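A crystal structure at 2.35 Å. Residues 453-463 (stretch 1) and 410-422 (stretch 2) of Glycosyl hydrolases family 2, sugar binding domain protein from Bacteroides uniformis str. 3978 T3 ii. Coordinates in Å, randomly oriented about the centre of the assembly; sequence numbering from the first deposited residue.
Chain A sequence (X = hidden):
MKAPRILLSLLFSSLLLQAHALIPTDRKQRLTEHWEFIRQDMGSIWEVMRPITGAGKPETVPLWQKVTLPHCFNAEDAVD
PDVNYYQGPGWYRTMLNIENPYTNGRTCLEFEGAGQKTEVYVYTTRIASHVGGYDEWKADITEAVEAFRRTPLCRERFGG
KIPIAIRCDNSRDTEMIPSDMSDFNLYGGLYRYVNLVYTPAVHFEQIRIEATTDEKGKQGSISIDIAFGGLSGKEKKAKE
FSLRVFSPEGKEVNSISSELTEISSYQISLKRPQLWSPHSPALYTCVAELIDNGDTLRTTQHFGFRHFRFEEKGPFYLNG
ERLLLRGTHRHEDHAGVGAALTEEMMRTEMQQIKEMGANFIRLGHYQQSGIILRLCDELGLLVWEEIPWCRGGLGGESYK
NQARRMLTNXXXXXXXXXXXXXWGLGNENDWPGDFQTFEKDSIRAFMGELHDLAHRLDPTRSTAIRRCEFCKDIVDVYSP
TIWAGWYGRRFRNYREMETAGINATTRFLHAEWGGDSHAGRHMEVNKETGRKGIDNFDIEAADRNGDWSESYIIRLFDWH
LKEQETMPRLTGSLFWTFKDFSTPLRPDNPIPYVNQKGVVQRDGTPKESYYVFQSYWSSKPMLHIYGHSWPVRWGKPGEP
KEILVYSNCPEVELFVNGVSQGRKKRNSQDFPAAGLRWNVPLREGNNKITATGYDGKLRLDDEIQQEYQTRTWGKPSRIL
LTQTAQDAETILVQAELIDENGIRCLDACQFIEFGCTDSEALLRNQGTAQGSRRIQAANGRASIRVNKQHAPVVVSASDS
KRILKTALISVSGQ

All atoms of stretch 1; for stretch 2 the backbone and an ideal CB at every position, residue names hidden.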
# COMPACT_ATOMS: atom_id res chain seq x y z
N LEU A 453 1.76 -23.91 -33.44
CA LEU A 453 0.74 -22.88 -33.53
C LEU A 453 1.28 -21.65 -34.25
O LEU A 453 0.60 -21.08 -35.11
CB LEU A 453 0.23 -22.51 -32.12
CG LEU A 453 -0.83 -21.41 -31.97
CD1 LEU A 453 -1.99 -21.70 -32.88
CD2 LEU A 453 -1.32 -21.26 -30.51
N ALA A 454 2.50 -21.22 -33.91
CA ALA A 454 3.11 -20.08 -34.57
C ALA A 454 3.34 -20.35 -36.05
O ALA A 454 2.97 -19.55 -36.91
CB ALA A 454 4.42 -19.72 -33.88
N HIS A 455 3.94 -21.50 -36.38
CA HIS A 455 4.17 -21.78 -37.79
C HIS A 455 2.86 -21.94 -38.54
O HIS A 455 2.80 -21.61 -39.73
CB HIS A 455 5.07 -23.00 -37.96
CG HIS A 455 6.50 -22.63 -38.17
ND1 HIS A 455 7.13 -22.78 -39.39
CD2 HIS A 455 7.40 -22.03 -37.35
CE1 HIS A 455 8.37 -22.32 -39.30
NE2 HIS A 455 8.55 -21.86 -38.07
N ARG A 456 1.80 -22.38 -37.87
CA ARG A 456 0.52 -22.46 -38.56
C ARG A 456 -0.06 -21.08 -38.78
O ARG A 456 -0.64 -20.80 -39.83
CB ARG A 456 -0.44 -23.35 -37.79
CG ARG A 456 -1.75 -23.64 -38.49
CD ARG A 456 -2.71 -24.30 -37.51
NE ARG A 456 -3.50 -23.31 -36.77
CZ ARG A 456 -3.82 -23.41 -35.48
NH1 ARG A 456 -3.40 -24.44 -34.75
NH2 ARG A 456 -4.55 -22.46 -34.90
N LEU A 457 0.10 -20.19 -37.79
CA LEU A 457 -0.47 -18.86 -37.92
C LEU A 457 0.33 -18.00 -38.90
O LEU A 457 -0.26 -17.22 -39.66
CB LEU A 457 -0.53 -18.16 -36.55
CG LEU A 457 -1.60 -18.47 -35.51
CD1 LEU A 457 -1.54 -17.38 -34.46
CD2 LEU A 457 -3.00 -18.56 -36.09
N ASP A 458 1.66 -18.10 -38.89
CA ASP A 458 2.50 -17.23 -39.70
C ASP A 458 3.69 -18.02 -40.22
O ASP A 458 4.78 -18.01 -39.61
CB ASP A 458 2.97 -15.99 -38.93
CG ASP A 458 3.93 -15.12 -39.73
OD1 ASP A 458 3.95 -15.20 -40.99
OD2 ASP A 458 4.69 -14.36 -39.10
N PRO A 459 3.53 -18.70 -41.35
CA PRO A 459 4.66 -19.46 -41.91
C PRO A 459 5.83 -18.60 -42.34
O PRO A 459 6.92 -19.14 -42.54
CB PRO A 459 4.03 -20.18 -43.11
CG PRO A 459 2.58 -20.16 -42.87
CD PRO A 459 2.30 -18.90 -42.11
N THR A 460 5.65 -17.27 -42.47
CA THR A 460 6.70 -16.43 -43.06
C THR A 460 7.79 -16.05 -42.06
O THR A 460 8.73 -15.36 -42.46
CB THR A 460 6.13 -15.14 -43.67
OG1 THR A 460 5.86 -14.17 -42.63
CG2 THR A 460 4.84 -15.40 -44.46
N ARG A 461 7.69 -16.46 -40.80
CA ARG A 461 8.67 -16.04 -39.80
C ARG A 461 9.17 -17.23 -39.01
O ARG A 461 8.55 -18.30 -39.01
CB ARG A 461 8.10 -14.97 -38.88
CG ARG A 461 7.78 -13.67 -39.61
CD ARG A 461 7.44 -12.58 -38.62
NE ARG A 461 7.16 -11.28 -39.22
CZ ARG A 461 6.03 -10.98 -39.85
NH1 ARG A 461 5.09 -11.89 -40.01
NH2 ARG A 461 5.86 -9.76 -40.34
N SER A 462 10.30 -17.05 -38.34
CA SER A 462 10.89 -18.13 -37.55
C SER A 462 10.54 -17.98 -36.07
O SER A 462 10.39 -16.87 -35.54
CB SER A 462 12.41 -18.17 -37.72
OG SER A 462 12.73 -18.61 -39.02
N THR A 463 10.39 -19.13 -35.40
CA THR A 463 10.24 -19.19 -33.96
C THR A 463 11.60 -19.27 -33.29
O THR A 463 12.56 -19.82 -33.84
CB THR A 463 9.40 -20.40 -33.53
OG1 THR A 463 10.09 -21.60 -33.85
CG2 THR A 463 8.05 -20.39 -34.22
N UNK A 410 -0.29 -11.76 -30.33
CA UNK A 410 0.95 -11.11 -30.72
C UNK A 410 1.20 -11.23 -32.22
O UNK A 410 1.54 -10.25 -32.88
CB UNK A 410 2.12 -11.71 -29.94
N UNK A 411 1.03 -12.43 -32.75
CA UNK A 411 1.26 -12.67 -34.17
C UNK A 411 0.21 -11.96 -35.01
O UNK A 411 0.54 -11.24 -35.96
CB UNK A 411 1.25 -14.17 -34.47
N UNK A 412 -1.06 -12.12 -34.66
CA UNK A 412 -2.10 -11.49 -35.47
C UNK A 412 -2.01 -9.97 -35.44
O UNK A 412 -2.27 -9.31 -36.45
CB UNK A 412 -3.48 -11.93 -34.99
N UNK A 413 -1.60 -9.39 -34.30
CA UNK A 413 -1.58 -7.94 -34.14
C UNK A 413 -0.33 -7.29 -34.71
O UNK A 413 -0.37 -6.09 -35.02
CB UNK A 413 -1.71 -7.58 -32.66
N UNK A 414 0.77 -8.02 -34.86
CA UNK A 414 2.02 -7.43 -35.34
C UNK A 414 2.55 -8.02 -36.64
O UNK A 414 3.63 -7.62 -37.09
CB UNK A 414 3.09 -7.58 -34.26
N UNK A 415 1.83 -8.95 -37.27
CA UNK A 415 2.41 -9.64 -38.43
C UNK A 415 2.64 -8.72 -39.63
O UNK A 415 3.46 -9.06 -40.48
CB UNK A 415 1.50 -10.80 -38.85
N UNK A 416 1.96 -7.58 -39.72
CA UNK A 416 2.19 -6.69 -40.85
C UNK A 416 3.48 -5.89 -40.72
O UNK A 416 3.87 -5.22 -41.67
CB UNK A 416 1.01 -5.73 -41.00
N UNK A 417 4.15 -5.94 -39.57
CA UNK A 417 5.36 -5.15 -39.40
C UNK A 417 6.54 -5.84 -40.08
O UNK A 417 6.89 -6.97 -39.70
CB UNK A 417 5.65 -4.93 -37.91
N UNK A 418 7.17 -5.22 -41.07
CA UNK A 418 8.35 -5.84 -41.67
C UNK A 418 9.51 -5.97 -40.71
O UNK A 418 10.36 -6.85 -40.91
CB UNK A 418 8.80 -5.03 -42.89
N UNK A 419 9.57 -5.14 -39.66
CA UNK A 419 10.70 -5.22 -38.74
C UNK A 419 10.78 -6.57 -38.03
O UNK A 419 11.87 -6.96 -37.58
CB UNK A 419 10.61 -4.10 -37.70
N UNK A 420 9.68 -7.31 -37.94
CA UNK A 420 9.61 -8.51 -37.12
C UNK A 420 10.06 -9.72 -37.93
O UNK A 420 9.44 -10.06 -38.94
CB UNK A 420 8.19 -8.72 -36.58
N UNK A 421 11.09 -10.39 -37.45
CA UNK A 421 11.53 -11.63 -38.07
C UNK A 421 11.46 -12.83 -37.13
O UNK A 421 11.49 -13.97 -37.60
CB UNK A 421 12.96 -11.47 -38.58
N UNK A 422 11.34 -12.64 -35.81
CA UNK A 422 11.34 -13.75 -34.88
C UNK A 422 10.19 -13.62 -33.90
O UNK A 422 10.05 -12.59 -33.25
CB UNK A 422 12.67 -13.83 -34.13

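Position 410 lies on a helix (phi/psi -60/-47), and its ideal CB has nothing of stretch 1 within 5.5 Å; the visible atoms set no preference. It is Met410.

At 411 the CA-to-CB bond points toward stretch 1, and the ideal CB stands 4.3 Å from Leu457 CD1 and 5.1 Å from Asp458 CB. A branched or medium aliphatic residue would suit: Ile, Leu, Val or Met. The residue is Ile411. Its CD1 lies 3.9 Å from Ala454 CB, and its CG2 lies 4.1 Å from Leu457 CB and 3.8 Å from Asp458 CB, so both branches are used.

Positions 412 and 413 have no stretch 1 atom within 5.5 Å of the ideal CB, and many helix-compatible residues would fit. They are Glu412, whose end comes nearer to stretch 1, and Gln413. At 414 the ideal CB likewise finds nothing within 5.5 Å; it is His414.

Position 415 points sideways, its ideal CB 3.9 Å from Arg461 NH1 and 4.8 Å from Asp458 OD2. Because Arg461 NH1 already forms a salt bridge with Asp458 OD2 (2.7 Å), an added charge is not required; a small, polar or long flexible side chain could fit. Arg415 extends so that its NH1 lies 4.1 Å from Leu457 O, near the guanidinium plane but too far for a hydrogen bond. The backbone contributes more: Arg461 NH2 donates to Arg415 O at 2.5 Å, and a water bridges Arg415 O (3.0 Å) and Arg461 NH1 (2.7 Å).

Position 416 points away and is open to many residues; it is Asn416. At 417 the ideal CB is 5.4 Å from Arg461 NH2. It is His417, whose O accepts from Arg461 NH2 at 3.0 Å. Positions 418 and 419 point away; phi of -65 at 418 permits proline. They are Pro418 and Ser419, the central residues of a type I turn.

At 420 the CB is 3.8 Å from Arg461 NE, and the extended phi/psi (-89/121) suits beta-branched residues such as Val, Ile or Thr; Ala would fit but is not favoured by it. Val420 places CG1 3.7 Å from Arg461 NE, while Val420 O accepts from that same NE at 2.6 Å.

Position 421 points away, its side chain unconstrained by stretch 1. Ile421 contributes its backbone, with Ser462 N donating weakly to Ile421 O at 3.4 Å.

Position 422 pairs in parallel with Ser462, both side chains on the same sheet face, its CB 4.1 Å from Ser462 O. Aliphatic or small polar residues would suit. Leu422 sets CD2 3.6 Å from Ser462 CB, and its CA makes a CA-H...O contact with Ser462 O at 3.3 Å.

Stretch 2 410-422: MIEQHRNHPSVIL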
# COMPACT_ATOMS: atom_id res chain seq x y z
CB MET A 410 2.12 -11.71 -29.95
CG MET A 410 3.38 -10.90 -30.07
SD MET A 410 4.76 -11.75 -29.30
CE MET A 410 4.76 -13.26 -30.25
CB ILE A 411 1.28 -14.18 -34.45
CG1 ILE A 411 2.56 -14.80 -33.90
CG2 ILE A 411 1.12 -14.44 -35.94
CD1 ILE A 411 2.50 -16.30 -33.83
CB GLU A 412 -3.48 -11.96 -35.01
CG GLU A 412 -3.87 -13.30 -35.64
CD GLU A 412 -5.19 -13.82 -35.14
OE1 GLU A 412 -5.78 -13.20 -34.21
OE2 GLU A 412 -5.64 -14.87 -35.65
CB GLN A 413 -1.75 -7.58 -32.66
CG GLN A 413 -3.20 -7.73 -32.17
CD GLN A 413 -3.35 -7.80 -30.65
OE1 GLN A 413 -2.52 -7.31 -29.90
NE2 GLN A 413 -4.43 -8.42 -30.20
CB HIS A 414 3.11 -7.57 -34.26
CG HIS A 414 2.91 -6.67 -33.09
ND1 HIS A 414 3.74 -6.68 -31.99
CD2 HIS A 414 1.97 -5.72 -32.85
CE1 HIS A 414 3.31 -5.78 -31.13
NE2 HIS A 414 2.25 -5.18 -31.63
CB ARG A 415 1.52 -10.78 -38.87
CG ARG A 415 0.15 -10.35 -39.27
CD ARG A 415 -0.61 -11.60 -39.61
NE ARG A 415 -2.05 -11.47 -39.51
CZ ARG A 415 -2.85 -12.52 -39.37
NH1 ARG A 415 -2.31 -13.73 -39.30
NH2 ARG A 415 -4.16 -12.37 -39.27
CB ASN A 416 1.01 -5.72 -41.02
CG ASN A 416 -0.28 -6.42 -41.40
OD1 ASN A 416 -0.30 -7.62 -41.69
ND2 ASN A 416 -1.37 -5.66 -41.44
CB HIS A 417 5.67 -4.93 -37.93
CG HIS A 417 4.66 -4.08 -37.23
ND1 HIS A 417 4.64 -2.71 -37.35
CD2 HIS A 417 3.62 -4.41 -36.43
CE1 HIS A 417 3.63 -2.23 -36.65
NE2 HIS A 417 3.00 -3.24 -36.08
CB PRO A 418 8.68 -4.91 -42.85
CG PRO A 418 8.13 -3.59 -42.43
CD PRO A 418 6.88 -3.90 -41.65
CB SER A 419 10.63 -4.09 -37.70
OG SER A 419 9.49 -4.21 -36.87
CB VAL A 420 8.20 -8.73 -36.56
CG1 VAL A 420 8.12 -10.09 -35.90
CG2 VAL A 420 7.84 -7.61 -35.56
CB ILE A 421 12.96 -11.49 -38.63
CG1 ILE A 421 13.90 -11.03 -37.53
CG2 ILE A 421 12.98 -10.48 -39.73
CD1 ILE A 421 15.32 -11.09 -37.91
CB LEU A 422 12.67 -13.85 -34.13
CG LEU A 422 13.86 -14.33 -34.96
CD1 LEU A 422 15.16 -14.11 -34.22
CD2 LEU A 422 13.71 -15.79 -35.38
O HOH W 1 3.16 -11.66 -41.88
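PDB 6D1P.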